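Long-range contact in carbonic anhydrase (Synechocystis sp., PDB 5SWC), which catalyses the reversible hydration of carbon dioxide with a bound zinc ion and supplies CO2 to RuBisCO inside the carboxysome: residues A[77-81]-A[96-102]. Sequence-based numbering, arbitrary orientation.
Sequences FVIRN and EGAAMEY
Asn81 and Glu96 are brought together by their torsions: Asn81 holds CG between its backbone N and carbonyl carbon (chi1 61°), and Glu96 bends at its second torsion (chi2 80°). The bend turns the carboxylate of Glu96 to the strand although its CB does not point there. Asn81 ND2 then donates a hydrogen bond to Glu96 OE2 at 2.9 Å. The bond is somewhat bent, 145° at the hydrogen. It reaches the anti side of OE2 and is tilted out of both the amide and the carboxylate plane, and these two planes are themselves well turned against each other. Asn81 ND2 also donates to the carbonyl O of Ile85, so two acceptors hold the amide. Both residues are buried.

Toward the start of the strand the packing is apolar. Ile79 extends its chain so that CD1 rests 3.7 Å from Ala99 CB. The same methyl is 3.8 Å from Glu96 O. Ala99 CB faces the strand and also meets Ile79 CG1. Phe77 brings the CE2 corner of its ring 3.3 Å from Ala99 O. Its CE1 meets the edge of the Tyr102 ring at CD2, 4.0 Å away, and the two side chains cross at about a right angle.

Helix 95-106 therefore covers one face of strand 76-81 and runs nearly antiparallel to it. Leu54 of the adjacent strand 53-58 also packs on Phe77, Ile79 and Met100. A second subunit borders the contact: its Ser59 OG hydrogen-bonds Val78 O. The side chain of Asn81 is about 8 Å from the zinc ion. Strand 76-81, helix 95-106 and the parallel strand 111-117 form a beta-alpha-beta crossover, with strand 53-58 between the two strands, in the alpha/beta fold of beta-class carbonic anhydrases, and Asn81 lies at its zinc end.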
loop_
_atom_site.group_PDB
_atom_site.type_symbol
_atom_site.label_atom_id
_atom_site.label_comp_id
_atom_site.label_asym_id
_atom_site.label_seq_id
_atom_site.Cartn_x
_atom_site.Cartn_y
_atom_site.Cartn_z
ATOM N N PHE A 77 10.308 3.690 -27.771
ATOM C CA PHE A 77 9.169 3.568 -26.838
ATOM C C PHE A 77 9.603 4.357 -25.611
ATOM O O PHE A 77 10.679 4.082 -25.068
ATOM C CB PHE A 77 8.949 2.100 -26.521
ATOM C CG PHE A 77 7.777 1.811 -25.638
ATOM C CD1 PHE A 77 6.546 1.477 -26.170
ATOM C CD2 PHE A 77 7.915 1.804 -24.251
ATOM C CE1 PHE A 77 5.471 1.177 -25.329
ATOM C CE2 PHE A 77 6.801 1.467 -23.413
ATOM C CZ PHE A 77 5.636 1.160 -23.965
ATOM N N VAL A 78 8.834 5.336 -25.174
ATOM C CA VAL A 78 9.340 6.370 -24.274
ATOM C C VAL A 78 8.533 6.439 -22.973
ATOM O O VAL A 78 7.294 6.530 -23.004
ATOM C CB VAL A 78 9.333 7.742 -24.944
ATOM C CG1 VAL A 78 9.827 8.791 -23.995
ATOM C CG2 VAL A 78 10.196 7.724 -26.213
ATOM N N ILE A 79 9.213 6.430 -21.837
ATOM C CA ILE A 79 8.658 6.720 -20.530
ATOM C C ILE A 79 9.148 8.080 -20.108
ATOM O O ILE A 79 10.359 8.313 -20.166
ATOM C CB ILE A 79 9.113 5.663 -19.509
ATOM C CG1 ILE A 79 8.509 4.287 -19.844
ATOM C CG2 ILE A 79 8.826 6.105 -18.092
ATOM C CD1 ILE A 79 9.063 3.146 -19.013
ATOM N N ARG A 80 8.259 8.985 -19.695
ATOM C CA ARG A 80 8.698 10.268 -19.165
ATOM C C ARG A 80 8.004 10.625 -17.894
ATOM O O ARG A 80 6.775 10.568 -17.812
ATOM C CB ARG A 80 8.432 11.409 -20.175
ATOM C CG ARG A 80 9.150 11.182 -21.487
ATOM C CD ARG A 80 9.042 12.298 -22.501
ATOM N NE ARG A 80 9.752 13.480 -22.043
ATOM C CZ ARG A 80 9.878 14.604 -22.750
ATOM N NH1 ARG A 80 9.403 14.710 -23.981
ATOM N NH2 ARG A 80 10.477 15.640 -22.179
ATOM N N ASN A 81 8.798 10.968 -16.888
ATOM C CA ASN A 81 8.327 11.431 -15.589
ATOM C C ASN A 81 9.289 12.464 -15.048
ATOM O O ASN A 81 10.340 12.721 -15.683
ATOM C CB ASN A 81 8.101 10.254 -14.625
ATOM C CG ASN A 81 9.349 9.489 -14.354
ATOM O OD1 ASN A 81 10.411 10.046 -14.212
ATOM N ND2 ASN A 81 9.224 8.193 -14.269
ATOM N N GLU A 96 5.371 3.368 -14.454
ATOM C CA GLU A 96 6.735 3.054 -14.877
ATOM C C GLU A 96 7.000 1.586 -15.112
ATOM O O GLU A 96 7.432 1.170 -16.189
ATOM C CB GLU A 96 7.718 3.626 -13.822
ATOM C CG GLU A 96 7.825 5.140 -13.856
ATOM C CD GLU A 96 6.723 5.901 -13.165
ATOM O OE1 GLU A 96 5.936 5.333 -12.385
ATOM O OE2 GLU A 96 6.635 7.114 -13.450
ATOM N N GLY A 97 6.768 0.784 -14.091
ATOM C CA GLY A 97 7.061 -0.628 -14.212
ATOM C C GLY A 97 6.239 -1.284 -15.291
ATOM O O GLY A 97 6.753 -2.093 -16.042
ATOM N N ALA A 98 4.963 -0.954 -15.358
ATOM C CA ALA A 98 4.079 -1.461 -16.392
ATOM C C ALA A 98 4.562 -1.141 -17.791
ATOM O O ALA A 98 4.509 -1.980 -18.697
ATOM C CB ALA A 98 2.680 -0.923 -16.182
ATOM N N ALA A 99 4.984 0.093 -18.015
ATOM C CA ALA A 99 5.427 0.492 -19.341
ATOM C C ALA A 99 6.689 -0.265 -19.746
ATOM O O ALA A 99 6.828 -0.706 -20.879
ATOM C CB ALA A 99 5.629 1.960 -19.407
ATOM N N MET A 100 7.598 -0.399 -18.804
ATOM C CA MET A 100 8.823 -1.148 -19.072
ATOM C C MET A 100 8.472 -2.604 -19.371
ATOM O O MET A 100 8.990 -3.196 -20.320
ATOM C CB MET A 100 9.791 -1.018 -17.873
ATOM C CG MET A 100 11.070 -1.848 -17.944
ATOM S SD MET A 100 10.826 -3.636 -17.646
ATOM C CE MET A 100 10.340 -3.613 -15.919
ATOM N N GLU A 101 7.568 -3.192 -18.589
ATOM C CA GLU A 101 7.182 -4.579 -18.813
ATOM C C GLU A 101 6.553 -4.765 -20.189
ATOM O O GLU A 101 6.845 -5.722 -20.908
ATOM C CB GLU A 101 6.196 -5.028 -17.742
ATOM C CG GLU A 101 5.847 -6.502 -17.844
ATOM C CD GLU A 101 4.845 -6.888 -16.812
ATOM O OE1 GLU A 101 3.699 -6.515 -17.019
ATOM O OE2 GLU A 101 5.203 -7.520 -15.793
ATOM N N TYR A 102 5.698 -3.830 -20.567
ATOM C CA TYR A 102 5.115 -3.914 -21.921
ATOM C C TYR A 102 6.191 -3.881 -22.998
ATOM O O TYR A 102 6.176 -4.687 -23.932
ATOM C CB TYR A 102 4.084 -2.805 -22.118
ATOM C CG TYR A 102 3.273 -2.977 -23.373
ATOM C CD1 TYR A 102 2.237 -3.898 -23.436
ATOM C CD2 TYR A 102 3.587 -2.279 -24.515
ATOM C CE1 TYR A 102 1.517 -4.084 -24.622
ATOM C CE2 TYR A 102 2.866 -2.449 -25.666
ATOM C CZ TYR A 102 1.843 -3.337 -25.725
ATOM O OH TYR A 102 1.155 -3.508 -26.927
#